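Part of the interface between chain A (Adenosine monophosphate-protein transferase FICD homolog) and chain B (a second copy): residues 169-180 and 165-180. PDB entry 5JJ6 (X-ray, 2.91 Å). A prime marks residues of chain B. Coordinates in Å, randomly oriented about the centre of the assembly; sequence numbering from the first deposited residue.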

ATOM      1  N   GLY A 169     -11.626 -16.726   6.339  1.00 37.69           N
ATOM      2  CA  GLY A 169     -11.050 -16.842   7.661  1.00 37.59           C
ATOM      3  C   GLY A 169      -9.773 -16.064   7.935  1.00 39.00           C
ATOM      4  O   GLY A 169      -9.278 -16.113   9.050  1.00 44.69           O
ATOM      5  N   LYS A 170      -9.218 -15.361   6.952  1.00 41.15           N
ATOM      6  CA  LYS A 170      -7.996 -14.597   7.220  1.00 41.76           C
ATOM      7  C   LYS A 170      -8.175 -13.071   7.205  1.00 40.08           C
ATOM      8  O   LYS A 170      -8.930 -12.529   6.403  1.00 38.71           O
ATOM      9  N   SER A 171      -7.452 -12.400   8.100  1.00 37.44           N
ATOM     10  CA  SER A 171      -7.438 -10.943   8.224  1.00 33.57           C
ATOM     11  C   SER A 171      -6.869 -10.297   6.966  1.00 39.43           C
ATOM     12  O   SER A 171      -5.985 -10.877   6.327  1.00 40.27           O
ATOM     13  N   ILE A 172      -7.366  -9.111   6.606  1.00 40.55           N
ATOM     14  CA  ILE A 172      -6.799  -8.351   5.487  1.00 36.18           C
ATOM     15  C   ILE A 172      -5.295  -8.102   5.705  1.00 37.43           C
ATOM     16  O   ILE A 172      -4.518  -8.082   4.749  1.00 39.95           O
ATOM     17  N   ARG A 173      -4.879  -7.973   6.961  1.00 38.14           N
ATOM     18  CA  ARG A 173      -3.479  -7.726   7.299  1.00 40.16           C
ATOM     19  C   ARG A 173      -2.556  -8.870   6.820  1.00 41.27           C
ATOM     20  O   ARG A 173      -1.450  -8.616   6.329  1.00 38.52           O
ATOM     21  N   GLU A 174      -3.018 -10.121   6.944  1.00 39.13           N
ATOM     22  CA  GLU A 174      -2.228 -11.285   6.513  1.00 39.25           C
ATOM     23  C   GLU A 174      -2.043 -11.334   4.989  1.00 35.72           C
ATOM     24  O   GLU A 174      -0.909 -11.521   4.472  1.00 38.64           O
ATOM     25  N   HIS A 175      -3.149 -11.138   4.276  1.00 32.66           N
ATOM     26  CA  HIS A 175      -3.117 -10.997   2.826  1.00 36.69           C
ATOM     27  C   HIS A 175      -2.085  -9.949   2.451  1.00 37.40           C
ATOM     28  O   HIS A 175      -1.233 -10.161   1.579  1.00 35.99           O
ATOM     29  N   ASN A 176      -2.206  -8.788   3.094  1.00 39.41           N
ATOM     30  CA  ASN A 176      -1.332  -7.661   2.803  1.00 37.02           C
ATOM     31  C   ASN A 176       0.132  -7.916   3.073  1.00 35.91           C
ATOM     32  O   ASN A 176       0.984  -7.395   2.350  1.00 40.22           O
ATOM     33  N   GLU A 177       0.436  -8.721   4.088  1.00 32.71           N
ATOM     34  CA  GLU A 177       1.825  -9.066   4.349  1.00 33.43           C
ATOM     35  C   GLU A 177       2.367  -9.880   3.195  1.00 34.76           C
ATOM     36  O   GLU A 177       3.484  -9.627   2.706  1.00 31.98           O
ATOM     37  N   VAL A 178       1.565 -10.844   2.741  1.00 35.67           N
ATOM     38  CA  VAL A 178       1.948 -11.624   1.557  1.00 32.77           C
ATOM     39  C   VAL A 178       2.185 -10.737   0.307  1.00 34.79           C
ATOM     40  O   VAL A 178       3.253 -10.831  -0.337  1.00 32.31           O
ATOM     41  N   ILE A 179       1.210  -9.872  -0.011  1.00 34.32           N
ATOM     42  CA  ILE A 179       1.295  -8.949  -1.160  1.00 36.41           C
ATOM     43  C   ILE A 179       2.568  -8.085  -1.095  1.00 36.86           C
ATOM     44  O   ILE A 179       3.314  -7.940  -2.085  1.00 35.99           O
ATOM     45  N   GLY A 180       2.781  -7.488   0.078  1.00 34.14           N
ATOM     46  CA  GLY A 180       3.957  -6.682   0.336  1.00 34.67           C
ATOM     47  C   GLY A 180       5.228  -7.453   0.052  1.00 39.03           C
ATOM     48  O   GLY A 180       6.124  -6.958  -0.635  1.00 37.54           O
TER
ATOM     49  N   MET B 165     -14.599  -6.732   9.030  1.00 41.20           N
ATOM     50  CA  MET B 165     -14.817  -7.931   8.245  1.00 36.79           C
ATOM     51  C   MET B 165     -13.988  -7.914   6.965  1.00 37.35           C
ATOM     52  O   MET B 165     -13.163  -7.035   6.722  1.00 39.02           O
ATOM     53  N   VAL B 166     -14.215  -8.942   6.171  1.00 37.23           N
ATOM     54  CA  VAL B 166     -13.515  -9.199   4.938  1.00 31.01           C
ATOM     55  C   VAL B 166     -14.436 -10.033   4.037  1.00 34.71           C
ATOM     56  O   VAL B 166     -15.133 -10.921   4.533  1.00 36.43           O
ATOM     57  N   ILE B 167     -14.527  -9.722   2.746  1.00 31.41           N
ATOM     58  CA  ILE B 167     -15.365 -10.564   1.896  1.00 36.59           C
ATOM     59  C   ILE B 167     -14.525 -11.562   1.087  1.00 36.63           C
ATOM     60  O   ILE B 167     -13.916 -11.195   0.089  1.00 38.83           O
ATOM     61  N   PRO B 168     -14.515 -12.846   1.492  1.00 36.26           N
ATOM     62  CA  PRO B 168     -13.679 -13.792   0.737  1.00 37.40           C
ATOM     63  C   PRO B 168     -14.189 -14.083  -0.684  1.00 37.45           C
ATOM     64  O   PRO B 168     -15.381 -13.967  -0.967  1.00 34.38           O
ATOM     65  N   GLY B 169     -13.262 -14.409  -1.579  1.00 34.22           N
ATOM     66  CA  GLY B 169     -13.606 -14.690  -2.960  1.00 34.60           C
ATOM     67  C   GLY B 169     -13.746 -13.405  -3.749  1.00 39.61           C
ATOM     68  O   GLY B 169     -13.992 -13.395  -4.958  1.00 36.31           O
ATOM     69  N   LYS B 170     -13.569 -12.299  -3.044  1.00 40.66           N
ATOM     70  CA  LYS B 170     -13.634 -10.990  -3.666  1.00 37.58           C
ATOM     71  C   LYS B 170     -12.210 -10.392  -3.722  1.00 36.21           C
ATOM     72  O   LYS B 170     -11.323 -10.791  -2.963  1.00 34.32           O
ATOM     73  N   SER B 171     -11.985  -9.483  -4.659  1.00 35.50           N
ATOM     74  CA  SER B 171     -10.674  -8.866  -4.847  1.00 31.71           C
ATOM     75  C   SER B 171     -10.065  -8.195  -3.614  1.00 33.51           C
ATOM     76  O   SER B 171     -10.692  -7.345  -2.968  1.00 35.09           O
ATOM     77  N   ILE B 172      -8.812  -8.546  -3.332  1.00 32.22           N
ATOM     78  CA  ILE B 172      -8.034  -7.921  -2.259  1.00 32.31           C
ATOM     79  C   ILE B 172      -7.809  -6.432  -2.519  1.00 37.07           C
ATOM     80  O   ILE B 172      -7.820  -5.592  -1.593  1.00 36.19           O
ATOM     81  N   ARG B 173      -7.605  -6.103  -3.775  1.00 34.80           N
ATOM     82  CA  ARG B 173      -7.377  -4.751  -4.192  1.00 36.65           C
ATOM     83  C   ARG B 173      -8.557  -3.893  -3.878  1.00 38.32           C
ATOM     84  O   ARG B 173      -8.395  -2.796  -3.473  1.00 38.55           O
ATOM     85  N   GLU B 174      -9.755  -4.387  -4.069  1.00 35.82           N
ATOM     86  CA  GLU B 174     -10.960  -3.614  -3.757  1.00 38.34           C
ATOM     87  C   GLU B 174     -11.079  -3.332  -2.246  1.00 41.39           C
ATOM     88  O   GLU B 174     -11.450  -2.210  -1.837  1.00 39.45           O
ATOM     89  N   HIS B 175     -10.813  -4.350  -1.423  1.00 37.40           N
ATOM     90  CA  HIS B 175     -10.709  -4.135   0.016  1.00 38.01           C
ATOM     91  C   HIS B 175      -9.748  -2.989   0.328  1.00 38.62           C
ATOM     92  O   HIS B 175     -10.113  -2.009   0.999  1.00 36.42           O
ATOM     93  N   ASN B 176      -8.532  -3.101  -0.194  1.00 36.78           N
ATOM     94  CA  ASN B 176      -7.519  -2.091   0.076  1.00 40.57           C
ATOM     95  C   ASN B 176      -7.913  -0.681  -0.377  1.00 44.26           C
ATOM     96  O   ASN B 176      -7.516   0.306   0.260  1.00 46.37           O
ATOM     97  N   GLU B 177      -8.679  -0.588  -1.467  1.00 39.03           N
ATOM     98  CA  GLU B 177      -9.216   0.686  -1.937  1.00 34.50           C
ATOM     99  C   GLU B 177     -10.223   1.260  -0.955  1.00 36.71           C
ATOM    100  O   GLU B 177     -10.172   2.447  -0.626  1.00 38.55           O
ATOM    101  N   VAL B 178     -11.123   0.412  -0.470  1.00 36.63           N
ATOM    102  CA  VAL B 178     -12.094   0.850   0.521  1.00 33.72           C
ATOM    103  C   VAL B 178     -11.380   1.398   1.758  1.00 36.56           C
ATOM    104  O   VAL B 178     -11.624   2.542   2.190  1.00 33.77           O
ATOM    105  N   ILE B 179     -10.474   0.589   2.301  1.00 35.38           N
ATOM    106  CA  ILE B 179      -9.720   0.968   3.495  1.00 37.66           C
ATOM    107  C   ILE B 179      -8.928   2.265   3.312  1.00 38.18           C
ATOM    108  O   ILE B 179      -9.003   3.177   4.149  1.00 37.23           O
ATOM    109  N   GLY B 180      -8.178   2.338   2.217  1.00 39.34           N
ATOM    110  CA  GLY B 180      -7.443   3.543   1.863  1.00 39.35           C
ATOM    111  C   GLY B 180      -8.306   4.790   1.777  1.00 38.39           C
ATOM    112  O   GLY B 180      -7.944   5.827   2.332  1.00 40.22           O
TER

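The strongest polar link is a reciprocal pair of amide hydrogen bonds between Asn176 and Asn176′. Asn176′ ND2 donates to Asn176 OD1 at 3.0 Å with an N-H...O angle of 161°, and Asn176 ND2 donates to Asn176′ OD1 at 3.2 Å and 155°. Each CA-to-CB bond points sideways to the other stretch, but the side-chain end comes nearer; nearly equal chi1 (-82° and -84°, m) and chi2 (-16° and -17°) bring the two amides together, each serving as donor and acceptor.

The histidines are held within their own chains: His175 ND1 donates to Ser171 O and His175′ ND1 to Ser171′ O, both at 2.8 Å. In chain B, His175′ NE2 also accepts from Ile167′ N at 2.9 Å, tying the preceding loop to the helix.

Beside the amide pair, packing is mainly by isoleucine side chains, and Ile172 and Ile172′ also touch the histidines. Ile172 (chi1 t, chi2 p) points toward chain B and sits as a knob among Ile172′, His175′, Asn176′ and Ile179′; its CD1 lies 3.7 Å from His175′ CB and its CG1 4.2 Å from Ile179′ CD1. Ile172′ adopts a different rotamer (m, t), placing its CD1 3.9 Å from His175 CD2 and 4.5 Å from Ile179 CD1. Farther out, Val166′ CG2 approaches Ile172 CB at 4.0 Å, extending the contact beyond the helices.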

ATOM      1  CB  LYS A 170      -6.930 -14.982   6.202  1.00 40.20           C
ATOM      2  CG  LYS A 170      -6.743 -16.468   6.052  1.00 41.14           C
ATOM      3  CD  LYS A 170      -6.294 -17.091   7.355  1.00 40.20           C
ATOM      4  CE  LYS A 170      -6.117 -18.594   7.207  1.00 38.87           C
ATOM      5  NZ  LYS A 170      -5.956 -19.228   8.535  1.00 40.26           N
ATOM      6  CB  SER A 171      -6.642 -10.502   9.454  1.00 37.46           C
ATOM      7  OG  SER A 171      -5.245 -10.525   9.203  1.00 44.08           O
ATOM      8  CB  ILE A 172      -7.536  -7.003   5.276  1.00 37.10           C
ATOM      9  CG1 ILE A 172      -7.289  -6.456   3.874  1.00 34.70           C
ATOM     10  CG2 ILE A 172      -7.104  -5.971   6.290  1.00 40.92           C
ATOM     11  CD1 ILE A 172      -7.836  -7.342   2.783  1.00 38.00           C
ATOM     12  CB  ARG A 173      -3.357  -7.542   8.812  1.00 43.05           C
ATOM     13  CG  ARG A 173      -1.965  -7.293   9.361  1.00 42.44           C
ATOM     14  CD  ARG A 173      -1.832  -7.993  10.728  1.00 61.19           C
ATOM     15  NE  ARG A 173      -3.145  -8.321  11.315  1.00 75.64           N
ATOM     16  CZ  ARG A 173      -3.510  -9.536  11.745  1.00 69.41           C
ATOM     17  NH1 ARG A 173      -2.656 -10.558  11.656  1.00 59.43           N
ATOM     18  NH2 ARG A 173      -4.729  -9.732  12.256  1.00 52.10           N
ATOM     19  CB  GLU A 174      -2.879 -12.582   7.017  1.00 37.29           C
ATOM     20  CG  GLU A 174      -3.012 -12.683   8.540  1.00 39.73           C
ATOM     21  CD  GLU A 174      -3.607 -14.024   9.021  1.00 49.36           C
ATOM     22  OE1 GLU A 174      -4.835 -14.243   8.847  1.00 49.76           O
ATOM     23  OE2 GLU A 174      -2.848 -14.864   9.567  1.00 46.69           O
ATOM     24  CB  HIS A 175      -4.463 -10.560   2.260  1.00 37.70           C
ATOM     25  CG  HIS A 175      -5.569 -11.554   2.447  1.00 35.95           C
ATOM     26  ND1 HIS A 175      -6.206 -11.734   3.651  1.00 33.53           N
ATOM     27  CD2 HIS A 175      -6.168 -12.391   1.570  1.00 33.13           C
ATOM     28  CE1 HIS A 175      -7.159 -12.643   3.512  1.00 32.14           C
ATOM     29  NE2 HIS A 175      -7.150 -13.058   2.263  1.00 35.90           N
ATOM     30  CB  ASN A 176      -1.782  -6.439   3.575  1.00 36.32           C
ATOM     31  CG  ASN A 176      -2.902  -5.724   2.880  1.00 41.26           C
ATOM     32  OD1 ASN A 176      -3.150  -5.953   1.691  1.00 38.31           O
ATOM     33  ND2 ASN A 176      -3.601  -4.859   3.611  1.00 47.24           N
ATOM     34  CB  GLU A 177       1.971  -9.831   5.655  1.00 35.91           C
ATOM     35  CG  GLU A 177       1.868  -8.933   6.869  1.00 46.10           C
ATOM     36  CD  GLU A 177       1.880  -9.702   8.171  1.00 53.28           C
ATOM     37  OE1 GLU A 177       2.177 -10.921   8.139  1.00 48.75           O
ATOM     38  OE2 GLU A 177       1.579  -9.084   9.220  1.00 57.57           O
ATOM     39  CB  VAL A 178       0.898 -12.687   1.264  1.00 32.89           C
ATOM     40  CG1 VAL A 178       1.097 -13.279  -0.112  1.00 31.17           C
ATOM     41  CG2 VAL A 178       0.958 -13.760   2.334  1.00 31.42           C
ATOM     42  CB  ILE A 179       0.086  -7.968  -1.217  1.00 40.94           C
ATOM     43  CG1 ILE A 179      -1.254  -8.690  -1.288  1.00 38.25           C
ATOM     44  CG2 ILE A 179       0.242  -6.969  -2.366  1.00 34.15           C
ATOM     45  CD1 ILE A 179      -1.617  -9.154  -2.646  1.00 38.93           C
TER
ATOM     46  CB  MET B 165     -16.291  -8.084   7.850  1.00 40.69           C
ATOM     47  CG  MET B 165     -17.288  -8.320   8.955  1.00 51.10           C
ATOM     48  SD  MET B 165     -16.996  -9.817   9.902  1.00 64.31           S
ATOM     49  CE  MET B 165     -16.876  -9.149  11.554  1.00 62.63           C
ATOM     50  CB  VAL B 166     -12.167  -9.918   5.253  1.00 31.73           C
ATOM     51  CG1 VAL B 166     -11.965 -11.148   4.438  1.00 33.34           C
ATOM     52  CG2 VAL B 166     -10.981  -8.951   5.205  1.00 36.63           C
ATOM     53  CB  ILE B 167     -16.246  -9.723   0.944  1.00 33.72           C
ATOM     54  CG1 ILE B 167     -17.219  -8.869   1.743  1.00 30.87           C
ATOM     55  CG2 ILE B 167     -17.094 -10.622   0.085  1.00 38.31           C
ATOM     56  CD1 ILE B 167     -16.727  -7.505   2.041  1.00 35.13           C
ATOM     57  CB  PRO B 168     -13.654 -15.040   1.626  1.00 30.86           C
ATOM     58  CG  PRO B 168     -14.744 -14.892   2.535  1.00 34.67           C
ATOM     59  CD  PRO B 168     -15.013 -13.436   2.740  1.00 34.12           C
ATOM     60  CB  LYS B 170     -14.623 -10.103  -2.919  1.00 32.68           C
ATOM     61  CG  LYS B 170     -15.444  -9.246  -3.836  1.00 38.88           C
ATOM     62  CD  LYS B 170     -16.924  -9.267  -3.524  1.00 30.51           C
ATOM     63  CE  LYS B 170     -17.607  -8.147  -4.322  1.00 37.88           C
ATOM     64  NZ  LYS B 170     -17.352  -8.160  -5.802  1.00 35.30           N
ATOM     65  CB  SER B 171     -10.817  -7.832  -5.962  1.00 33.70           C
ATOM     66  OG  SER B 171      -9.790  -6.862  -5.937  1.00 37.21           O
ATOM     67  CB  ILE B 172      -6.673  -8.630  -2.098  1.00 25.51           C
ATOM     68  CG1 ILE B 172      -6.896 -10.121  -1.841  1.00 30.15           C
ATOM     69  CG2 ILE B 172      -5.862  -8.009  -0.992  1.00 23.62           C
ATOM     70  CD1 ILE B 172      -5.654 -10.979  -2.024  1.00 32.33           C
ATOM     71  CB  ARG B 173      -7.092  -4.737  -5.675  1.00 36.86           C
ATOM     72  CG  ARG B 173      -6.609  -3.431  -6.251  1.00 37.86           C
ATOM     73  CD  ARG B 173      -6.791  -3.440  -7.743  1.00 44.71           C
ATOM     74  NE  ARG B 173      -8.173  -3.197  -8.122  1.00 49.79           N
ATOM     75  CZ  ARG B 173      -8.992  -4.090  -8.642  1.00 46.80           C
ATOM     76  NH1 ARG B 173      -8.600  -5.319  -8.870  1.00 49.11           N
ATOM     77  NH2 ARG B 173     -10.214  -3.741  -8.938  1.00 44.99           N
ATOM     78  CB  GLU B 174     -12.214  -4.332  -4.257  1.00 38.82           C
ATOM     79  CG  GLU B 174     -12.228  -4.620  -5.743  1.00 38.65           C
ATOM     80  CD  GLU B 174     -13.541  -5.241  -6.203  1.00 44.53           C
ATOM     81  OE1 GLU B 174     -13.798  -6.428  -5.838  1.00 45.73           O
ATOM     82  OE2 GLU B 174     -14.297  -4.557  -6.945  1.00 38.50           O
ATOM     83  CB  HIS B 175     -10.240  -5.403   0.735  1.00 36.86           C
ATOM     84  CG  HIS B 175     -11.254  -6.497   0.754  1.00 35.22           C
ATOM     85  ND1 HIS B 175     -11.554  -7.260  -0.357  1.00 40.70           N
ATOM     86  CD2 HIS B 175     -12.046  -6.959   1.748  1.00 34.17           C
ATOM     87  CE1 HIS B 175     -12.485  -8.141  -0.047  1.00 37.89           C
ATOM     88  NE2 HIS B 175     -12.804  -7.979   1.227  1.00 38.21           N
ATOM     89  CB  ASN B 176      -6.205  -2.482  -0.579  1.00 42.92           C
ATOM     90  CG  ASN B 176      -5.407  -3.431   0.267  1.00 45.38           C
ATOM     91  OD1 ASN B 176      -5.667  -3.576   1.470  1.00 42.83           O
ATOM     92  ND2 ASN B 176      -4.422  -4.084  -0.346  1.00 42.16           N
ATOM     93  CB  GLU B 177      -9.854   0.515  -3.310  1.00 34.59           C
ATOM     94  CG  GLU B 177      -8.842   0.504  -4.447  1.00 43.82           C
ATOM     95  CD  GLU B 177      -9.444   0.100  -5.796  1.00 56.06           C
ATOM     96  OE1 GLU B 177     -10.693  -0.038  -5.903  1.00 52.10           O
ATOM     97  OE2 GLU B 177      -8.656  -0.066  -6.759  1.00 58.31           O
ATOM     98  CB  VAL B 178     -13.042  -0.311   0.901  1.00 30.89           C
ATOM     99  CG1 VAL B 178     -13.845   0.007   2.139  1.00 29.11           C
ATOM    100  CG2 VAL B 178     -13.974  -0.608  -0.257  1.00 35.29           C
ATOM    101  CB  ILE B 179      -8.791  -0.184   3.938  1.00 40.22           C
ATOM    102  CG1 ILE B 179      -9.646  -1.341   4.482  1.00 32.21           C
ATOM    103  CG2 ILE B 179      -7.863   0.273   5.036  1.00 35.87           C
ATOM    104  CD1 ILE B 179      -9.106  -2.728   4.186  1.00 32.20           C
TER